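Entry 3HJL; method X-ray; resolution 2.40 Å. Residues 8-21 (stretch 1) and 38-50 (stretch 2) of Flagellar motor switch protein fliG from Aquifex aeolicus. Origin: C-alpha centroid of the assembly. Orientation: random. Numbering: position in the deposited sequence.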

# COMPACT_ATOMS: atom_id res chain seq x y z
N ALA A 8 32.60 13.53 37.96
CA ALA A 8 34.00 13.64 37.51
C ALA A 8 34.27 12.67 36.32
O ALA A 8 35.05 13.00 35.41
N LEU A 9 33.60 11.51 36.34
CA LEU A 9 33.66 10.56 35.21
C LEU A 9 33.08 11.14 33.90
O LEU A 9 33.65 10.92 32.83
N SER A 10 31.98 11.89 33.98
CA SER A 10 31.38 12.50 32.79
C SER A 10 32.19 13.69 32.26
O SER A 10 32.23 13.91 31.05
N LYS A 11 32.77 14.48 33.17
CA LYS A 11 33.69 15.55 32.77
C LYS A 11 34.89 14.95 32.04
O LYS A 11 35.27 15.42 30.98
N ALA A 12 35.44 13.86 32.59
CA ALA A 12 36.54 13.12 31.93
C ALA A 12 36.10 12.54 30.58
O ALA A 12 36.89 12.53 29.64
N GLN A 13 34.87 12.04 30.51
CA GLN A 13 34.31 11.52 29.26
C GLN A 13 34.12 12.62 28.20
O GLN A 13 34.36 12.38 27.01
N LYS A 14 33.69 13.81 28.62
CA LYS A 14 33.63 14.98 27.73
C LYS A 14 35.01 15.32 27.20
O LYS A 14 35.17 15.52 26.00
N ALA A 15 36.00 15.43 28.09
CA ALA A 15 37.40 15.66 27.70
C ALA A 15 37.87 14.64 26.65
O ALA A 15 38.51 15.01 25.67
N ALA A 16 37.53 13.36 26.87
CA ALA A 16 37.86 12.28 25.94
C ALA A 16 37.24 12.49 24.56
O ALA A 16 37.91 12.33 23.54
N VAL A 17 35.96 12.86 24.54
CA VAL A 17 35.24 13.10 23.29
C VAL A 17 35.77 14.35 22.59
O VAL A 17 35.95 14.33 21.37
N LEU A 18 36.02 15.42 23.35
CA LEU A 18 36.61 16.65 22.81
C LEU A 18 37.96 16.38 22.14
O LEU A 18 38.19 16.83 21.01
N LEU A 19 38.83 15.64 22.83
CA LEU A 19 40.15 15.28 22.30
C LEU A 19 40.05 14.69 20.88
O LEU A 19 40.80 15.08 19.98
N LEU A 20 39.09 13.79 20.70
CA LEU A 20 38.89 13.11 19.42
C LEU A 20 38.06 13.90 18.38
O LEU A 20 38.22 13.66 17.18
N SER A 21 37.21 14.83 18.83
CA SER A 21 36.25 15.57 17.98
C SER A 21 36.70 16.97 17.53
O SER A 21 36.30 17.42 16.46
N GLU A 38 48.33 10.11 30.36
CA GLU A 38 47.14 10.94 30.27
C GLU A 38 46.36 10.71 28.99
O GLU A 38 45.15 10.51 29.02
N LEU A 39 47.07 10.74 27.86
CA LEU A 39 46.47 10.44 26.55
C LEU A 39 45.80 9.05 26.52
O LEU A 39 44.72 8.91 25.96
N GLN A 40 46.45 8.06 27.13
CA GLN A 40 45.87 6.70 27.21
C GLN A 40 44.66 6.61 28.14
O GLN A 40 43.76 5.81 27.89
N LYS A 41 44.65 7.38 29.23
CA LYS A 41 43.46 7.45 30.08
C LYS A 41 42.30 8.03 29.27
O LYS A 41 41.19 7.51 29.32
N LEU A 42 42.57 9.09 28.49
CA LEU A 42 41.54 9.67 27.63
C LEU A 42 41.06 8.71 26.54
O LEU A 42 39.86 8.65 26.28
N PHE A 43 41.96 7.91 25.96
CA PHE A 43 41.55 6.93 24.94
C PHE A 43 40.70 5.81 25.54
O PHE A 43 39.69 5.42 24.95
N ALA A 44 41.10 5.32 26.73
CA ALA A 44 40.33 4.27 27.42
C ALA A 44 38.93 4.78 27.81
O ALA A 44 37.95 4.04 27.73
N LEU A 45 38.85 6.05 28.21
CA LEU A 45 37.55 6.69 28.50
C LEU A 45 36.62 6.71 27.27
O LEU A 45 35.44 6.40 27.39
N ALA A 46 37.17 7.07 26.10
CA ALA A 46 36.38 7.13 24.86
C ALA A 46 35.91 5.74 24.43
O ALA A 46 34.74 5.55 24.10
N LYS A 47 36.84 4.78 24.47
CA LYS A 47 36.55 3.38 24.13
C LYS A 47 35.49 2.75 25.03
O LYS A 47 34.70 1.93 24.57
N ASP A 48 35.47 3.13 26.31
CA ASP A 48 34.54 2.56 27.28
C ASP A 48 33.23 3.37 27.43
O ASP A 48 32.46 3.14 28.37
N LEU A 49 32.96 4.30 26.51
CA LEU A 49 31.72 5.09 26.56
C LEU A 49 30.47 4.23 26.39
O LEU A 49 30.46 3.27 25.62
N GLU A 50 29.42 4.57 27.15
CA GLU A 50 28.11 3.94 26.99
C GLU A 50 27.50 4.40 25.67
O GLU A 50 27.79 5.49 25.18

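The two helices cross almost at right angles, at -98°, yet no direct hydrogen bond joins the stretches. The polar link is a single water. It accepts from Gln-13 NE2 at 2.8 Å and donates to Leu-45 O at 2.7 Å. Gln-13 holds chi1 at m and chi2 at t. Its aliphatic part also packs, with CG 3.7 Å from Leu-49 CD2.

The axes come within 8.3 Å. Ala-16 marks the close point, its CA 4.8 Å from the CA of Leu-42. Its CB points toward the other helix and lies 3.4 Å from Leu-42 O, so the methyl rests against backbone. The same CB is 3.8 Å from Leu-45 CB.

Leu-42 (m, t) also points toward its partner. It sits as a knob among Ala-12, Ala-15, Ala-16 and Leu-19. Three of these four residues are alanines, whose short side chains leave room for the leucine. Leu-42 CD2 is 3.9 Å from Ala-15 CB, and Leu-42 CB is 3.7 Å from Leu-19 CD2.

Leu-19 (t, p) points in as well. Its CD2 also lies 4.1 Å from Leu-39 CD2 and 4.1 Å from Phe-43 CE1. The CB of Phe-43 points away, but chi1 at m brings the ring back. Leu-20 CD2 meets the ring edge, 4.2 Å from Phe-43 CE1. Leu-20 (m, t) places CD1 only 3.4 Å from Ala-46 CB, a tight methyl contact.

Leu-45 (m, t) packs beside the water link. Its CD1 is 3.7 Å from Ala-12 CB, and its CD2 is 3.8 Å from Leu-9 CD1. Past the second helix, Leu-49 (m, t) adds an apolar contact, with CD1 3.7 Å from Val-17 CG2. Ser-21 OG stays within its own helix, donating to Val-17 O at 2.8 Å.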

# COMPACT_ATOMS: atom_id res chain seq x y z
CB ALA A 8 34.98 13.38 38.67
CB LEU A 9 32.95 9.23 35.57
CG LEU A 9 32.81 8.17 34.46
CD1 LEU A 9 34.14 7.89 33.75
CD2 LEU A 9 32.23 6.88 35.03
CB SER A 10 29.93 12.92 33.01
OG SER A 10 29.33 13.27 31.76
CB LYS A 11 34.13 16.38 33.97
CG LYS A 11 33.01 17.20 34.60
CD LYS A 11 33.38 17.70 36.00
CE LYS A 11 32.18 18.32 36.72
NZ LYS A 11 32.49 18.73 38.13
CB ALA A 12 37.06 12.01 32.83
CB GLN A 13 32.99 10.78 29.51
CG GLN A 13 33.18 9.36 30.07
CD GLN A 13 31.90 8.73 30.63
OE1 GLN A 13 30.96 9.42 31.05
NE2 GLN A 13 31.87 7.40 30.66
CB LYS A 14 33.06 16.21 28.45
CG LYS A 14 31.55 16.25 28.54
CD LYS A 14 31.10 17.58 29.14
CE LYS A 14 29.60 17.77 29.00
NZ LYS A 14 29.18 19.13 29.42
CB ALA A 15 38.29 15.60 28.92
CB ALA A 16 37.41 10.93 26.51
CB VAL A 17 33.71 13.20 23.51
CG1 VAL A 17 33.01 13.52 22.20
CG2 VAL A 17 33.16 11.87 24.09
CB LEU A 18 36.80 17.71 23.90
CG LEU A 18 35.60 18.54 24.36
CD1 LEU A 18 36.00 19.45 25.54
CD2 LEU A 18 35.05 19.39 23.20
CB LEU A 19 40.86 14.28 23.23
CG LEU A 19 42.28 13.82 22.87
CD1 LEU A 19 43.28 14.97 22.96
CD2 LEU A 19 42.71 12.66 23.76
CB LEU A 20 38.24 11.76 19.69
CG LEU A 20 39.05 10.82 20.59
CD1 LEU A 20 38.18 9.72 21.14
CD2 LEU A 20 40.24 10.26 19.82
CB SER A 21 34.92 15.70 18.71
OG SER A 21 34.40 14.43 19.06
CB GLU A 38 47.51 12.42 30.40
CG GLU A 38 47.95 12.79 31.81
CD GLU A 38 48.68 14.11 31.91
OE1 GLU A 38 49.25 14.57 30.91
OE2 GLU A 38 48.73 14.67 33.03
CB LEU A 39 47.51 10.55 25.43
CG LEU A 39 47.93 11.96 25.02
CD1 LEU A 39 49.25 11.95 24.25
CD2 LEU A 39 46.83 12.64 24.21
CB GLN A 40 46.93 5.66 27.61
CG GLN A 40 48.02 5.40 26.55
CD GLN A 40 47.48 4.95 25.20
OE1 GLN A 40 47.93 5.43 24.15
NE2 GLN A 40 46.50 4.05 25.21
CB LYS A 41 43.70 8.29 31.34
CG LYS A 41 44.48 7.57 32.44
CD LYS A 41 44.34 8.26 33.81
CE LYS A 41 45.07 9.59 33.89
NZ LYS A 41 46.54 9.46 33.84
CB LEU A 42 42.00 11.00 27.04
CG LEU A 42 42.03 12.15 28.06
CD1 LEU A 42 42.81 13.36 27.54
CD2 LEU A 42 40.62 12.56 28.48
CB PHE A 43 42.76 6.31 24.19
CG PHE A 43 43.59 7.31 23.40
CD1 PHE A 43 42.98 8.27 22.58
CD2 PHE A 43 44.98 7.22 23.39
CE1 PHE A 43 43.76 9.17 21.84
CE2 PHE A 43 45.75 8.12 22.66
CZ PHE A 43 45.14 9.09 21.88
CB ALA A 44 41.09 3.75 28.62
CB LEU A 45 37.75 8.13 29.03
CG LEU A 45 38.25 8.24 30.46
CD1 LEU A 45 38.83 9.61 30.72
CD2 LEU A 45 37.16 7.92 31.46
CB ALA A 46 37.17 7.79 23.75
CB LYS A 47 37.85 2.54 24.21
CG LYS A 47 37.70 1.12 23.66
CD LYS A 47 39.00 0.33 23.75
CE LYS A 47 38.80 -1.10 23.21
NZ LYS A 47 39.99 -1.97 23.43
CB ASP A 48 35.26 2.43 28.63
CG ASP A 48 34.60 1.44 29.57
OD1 ASP A 48 34.37 0.29 29.17
OD2 ASP A 48 34.36 1.82 30.74
CB LEU A 49 31.70 6.17 25.47
CG LEU A 49 32.55 7.43 25.62
CD1 LEU A 49 32.55 8.21 24.29
CD2 LEU A 49 32.05 8.32 26.75
CB GLU A 50 27.17 4.32 28.15
CG GLU A 50 27.37 3.50 29.41
CD GLU A 50 26.44 3.95 30.54
OE1 GLU A 50 25.46 3.22 30.84
OE2 GLU A 50 26.66 5.05 31.08
O HOH W 1 34.04 5.95 29.69